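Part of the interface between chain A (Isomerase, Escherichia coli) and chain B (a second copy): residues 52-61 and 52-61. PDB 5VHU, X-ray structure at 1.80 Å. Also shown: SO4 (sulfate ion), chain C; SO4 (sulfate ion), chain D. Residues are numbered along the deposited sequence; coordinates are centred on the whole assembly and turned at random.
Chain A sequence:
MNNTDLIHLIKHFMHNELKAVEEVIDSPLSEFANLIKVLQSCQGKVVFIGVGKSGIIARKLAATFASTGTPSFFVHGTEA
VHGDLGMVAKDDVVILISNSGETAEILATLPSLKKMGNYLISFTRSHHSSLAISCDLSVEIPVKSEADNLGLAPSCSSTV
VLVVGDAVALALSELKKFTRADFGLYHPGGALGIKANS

Chain A 52-61: GKSGIIARKL
Chain B, residues 52-61: GKSGIIARKL

Both stretches are helical, and both helices run on past L61(A) and L61(B). An exact two-fold axis relates the two copies, so chain B has the same angles and rotamers as chain A. The helices run antiparallel, at 179° between their N-to-C directions, and their axes approach to 9.3 Å. Phi/psi stay near -63/-41 from K53(A) to L61(A). G52(A) differs, at 58/-148, a positive phi that favours glycine. Within each chain, i to i+4 hydrogen bonds run from I56(A) N to G52(A) O (3.2 Å) through to L61(A) N to I57(A) O (2.8 Å). In register, I56(A) CA lies 6.0 Å from K60(B) CA, and the symmetry repeats this pair.

No hydrogen bond crosses between the stretches; the contact is packing, burying 552 Å² in total. I56(A) and I56(B) (chi1 m, chi2 t) point toward the partner helix, and each contacts I56, R59 and K60 of the other chain. I56(A) CG2 meets I56(B) CG2 at 3.9 Å, an apolar contact across the axis. I56(A) O is 3.5 Å from I56(B) CG2, a van der Waals contact of methyl with carbonyl; this oxygen already accepts from K60(A) N at 3.1 Å. I56(A) CG2 also packs 3.7 Å from K60(B) CB, and I56(A) CD1 lies 3.9 Å from R59(B) CG.

K60(B) (t, m, t, t) leaves sideways and lends its aliphatic chain to the packing. K60(B) CG is 4.2 Å from I57(A) CD1; I57(A) is m, m. K60(B) CE is 4.5 Å from K53(A) CB. K60(B) NZ is hydrogen-bonded elsewhere in the structure.

R59(A) (t, t, m, chi4 -79°) points toward the partner. R59(A) NE and R59(B) NE are 4.3 Å apart, a close approach of like charges with no bond between them.

S54(A), A58(A) and L61(A) point away. K53(A) (m, m, t, m) turns its end away to a sulfate, probably from the crystallisation liquor. K53(A) N donates to O1 of the chain C sulfate (3.0 Å) and weakly to its O2 (3.3 Å); K53(A) NZ reaches the same O1 at 3.2 Å. Chain B repeats this with the chain D sulfate.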

# COMPACT_ATOMS: atom_id res chain seq x y z
N GLY A 52 -3.91 -10.13 -4.56
CA GLY A 52 -3.16 -11.24 -3.93
C GLY A 52 -1.68 -11.18 -4.25
O GLY A 52 -1.13 -10.09 -4.41
N LYS A 53 -1.03 -12.36 -4.34
CA LYS A 53 0.45 -12.37 -4.51
C LYS A 53 0.87 -11.79 -5.84
O LYS A 53 1.85 -11.04 -5.89
CB LYS A 53 1.01 -13.79 -4.36
CG LYS A 53 0.72 -14.44 -3.02
CD LYS A 53 0.93 -13.58 -1.80
CE LYS A 53 0.54 -14.39 -0.54
NZ LYS A 53 -0.98 -14.29 -0.42
N SER A 54 0.08 -12.05 -6.89
CA SER A 54 0.30 -11.46 -8.23
C SER A 54 0.28 -9.96 -8.15
O SER A 54 1.02 -9.29 -8.88
CB SER A 54 -0.87 -11.78 -9.17
OG SER A 54 -0.80 -13.06 -9.56
N GLY A 55 -0.65 -9.44 -7.35
CA GLY A 55 -0.78 -8.00 -7.15
C GLY A 55 0.48 -7.37 -6.51
O GLY A 55 0.86 -6.25 -6.86
N ILE A 56 1.07 -8.08 -5.56
CA ILE A 56 2.33 -7.54 -4.96
C ILE A 56 3.46 -7.57 -5.97
O ILE A 56 4.19 -6.58 -6.09
CB ILE A 56 2.70 -8.28 -3.69
CG1 ILE A 56 1.54 -8.17 -2.70
CG2 ILE A 56 3.99 -7.65 -3.07
CD1 ILE A 56 1.69 -9.10 -1.47
N ILE A 57 3.59 -8.69 -6.70
CA ILE A 57 4.56 -8.71 -7.86
C ILE A 57 4.25 -7.57 -8.88
O ILE A 57 5.18 -6.89 -9.36
CB ILE A 57 4.55 -10.08 -8.59
CG1 ILE A 57 4.99 -11.19 -7.64
CG2 ILE A 57 5.42 -10.06 -9.87
CD1 ILE A 57 6.17 -10.89 -6.70
N ALA A 58 2.96 -7.34 -9.16
CA ALA A 58 2.56 -6.25 -10.11
C ALA A 58 3.03 -4.90 -9.57
O ALA A 58 3.51 -4.05 -10.34
CB ALA A 58 1.08 -6.26 -10.29
N ARG A 59 2.94 -4.69 -8.24
CA ARG A 59 3.47 -3.46 -7.65
C ARG A 59 5.00 -3.30 -7.87
O ARG A 59 5.47 -2.20 -8.19
CB ARG A 59 3.08 -3.38 -6.18
CG ARG A 59 3.88 -2.35 -5.40
CD ARG A 59 3.49 -2.49 -3.90
NE ARG A 59 2.04 -2.34 -3.73
CZ ARG A 59 1.43 -1.15 -3.71
NH1 ARG A 59 2.15 -0.02 -3.89
NH2 ARG A 59 0.12 -1.07 -3.57
N LYS A 60 5.75 -4.41 -7.68
CA LYS A 60 7.20 -4.39 -7.89
C LYS A 60 7.48 -4.08 -9.38
O LYS A 60 8.33 -3.21 -9.70
CB LYS A 60 7.83 -5.75 -7.51
CG LYS A 60 9.36 -5.65 -7.28
CD LYS A 60 10.19 -5.70 -8.60
CE LYS A 60 11.70 -5.92 -8.35
NZ LYS A 60 12.48 -5.80 -9.66
N LEU A 61 6.74 -4.74 -10.30
CA LEU A 61 7.01 -4.51 -11.74
C LEU A 61 6.72 -3.10 -12.15
O LEU A 61 7.48 -2.50 -12.94
CB LEU A 61 6.20 -5.50 -12.60
CG LEU A 61 6.60 -6.97 -12.45
CD1 LEU A 61 5.74 -7.92 -13.31
CD2 LEU A 61 8.11 -7.16 -12.78
N GLY B 52 11.72 0.84 -0.75
CA GLY B 52 12.11 0.60 -2.16
C GLY B 52 11.77 -0.80 -2.61
O GLY B 52 10.77 -1.37 -2.15
N LYS B 53 12.59 -1.37 -3.52
CA LYS B 53 12.23 -2.68 -4.11
C LYS B 53 12.25 -3.79 -3.08
O LYS B 53 11.35 -4.65 -3.09
CB LYS B 53 13.16 -3.04 -5.27
CG LYS B 53 13.15 -2.04 -6.41
CD LYS B 53 11.80 -1.54 -6.86
CE LYS B 53 11.99 -0.49 -7.98
NZ LYS B 53 12.31 0.82 -7.28
N SER B 54 13.20 -3.73 -2.14
CA SER B 54 13.27 -4.67 -1.01
C SER B 54 12.00 -4.64 -0.20
O SER B 54 11.57 -5.68 0.31
CB SER B 54 14.34 -4.23 0.00
OG SER B 54 15.57 -4.48 -0.48
N GLY B 55 11.48 -3.43 -0.02
CA GLY B 55 10.23 -3.24 0.72
C GLY B 55 9.03 -3.93 0.04
O GLY B 55 8.15 -4.46 0.73
N ILE B 56 8.99 -3.87 -1.28
CA ILE B 56 7.87 -4.59 -1.98
C ILE B 56 8.03 -6.08 -1.85
O ILE B 56 7.05 -6.77 -1.55
CB ILE B 56 7.77 -4.16 -3.43
CG1 ILE B 56 7.56 -2.64 -3.49
CG2 ILE B 56 6.57 -4.89 -4.11
CD1 ILE B 56 7.71 -2.07 -4.92
N ILE B 57 9.26 -6.58 -2.04
CA ILE B 57 9.53 -8.04 -1.73
C ILE B 57 9.17 -8.38 -0.24
O ILE B 57 8.55 -9.42 0.02
CB ILE B 57 11.02 -8.41 -1.99
CG1 ILE B 57 11.34 -8.22 -3.47
CG2 ILE B 57 11.34 -9.85 -1.52
CD1 ILE B 57 10.30 -8.67 -4.50
N ALA B 58 9.50 -7.47 0.68
CA ALA B 58 9.17 -7.69 2.13
C ALA B 58 7.65 -7.79 2.30
O ALA B 58 7.17 -8.65 3.07
CB ALA B 58 9.72 -6.57 2.95
N ARG B 59 6.88 -6.98 1.55
CA ARG B 59 5.42 -7.11 1.60
C ARG B 59 4.93 -8.50 1.11
O ARG B 59 4.03 -9.09 1.73
CB ARG B 59 4.78 -5.97 0.83
CG ARG B 59 3.32 -6.20 0.51
CD ARG B 59 2.84 -5.03 -0.40
NE ARG B 59 3.07 -3.75 0.25
CZ ARG B 59 2.27 -3.25 1.19
NH1 ARG B 59 1.20 -3.97 1.61
NH2 ARG B 59 2.53 -2.08 1.76
N LYS B 60 5.53 -9.00 0.01
CA LYS B 60 5.18 -10.32 -0.53
C LYS B 60 5.54 -11.39 0.53
O LYS B 60 4.71 -12.29 0.83
CB LYS B 60 5.93 -10.60 -1.85
CG LYS B 60 5.27 -11.74 -2.67
CD LYS B 60 5.69 -13.16 -2.20
CE LYS B 60 5.29 -14.26 -3.20
NZ LYS B 60 5.57 -15.65 -2.62
N LEU B 61 6.74 -11.28 1.12
CA LEU B 61 7.15 -12.32 2.11
C LEU B 61 6.27 -12.33 3.32
O LEU B 61 5.92 -13.42 3.83
CB LEU B 61 8.63 -12.11 2.51
CG LEU B 61 9.65 -12.33 1.40
CD1 LEU B 61 11.10 -12.09 1.86
CD2 LEU B 61 9.50 -13.76 0.80
S SO4 C . -3.19 -15.51 -4.06
O1 SO4 C . -2.70 -14.46 -3.10
O2 SO4 C . -2.46 -15.18 -5.31
O3 SO4 C . -2.86 -16.88 -3.53
O4 SO4 C . -4.70 -15.56 -4.37
S SO4 D . 15.72 0.63 -4.46
O1 SO4 D . 14.24 0.74 -4.76
O2 SO4 D . 15.81 -0.68 -3.77
O3 SO4 D . 16.49 0.68 -5.75
O4 SO4 D . 16.37 1.70 -3.56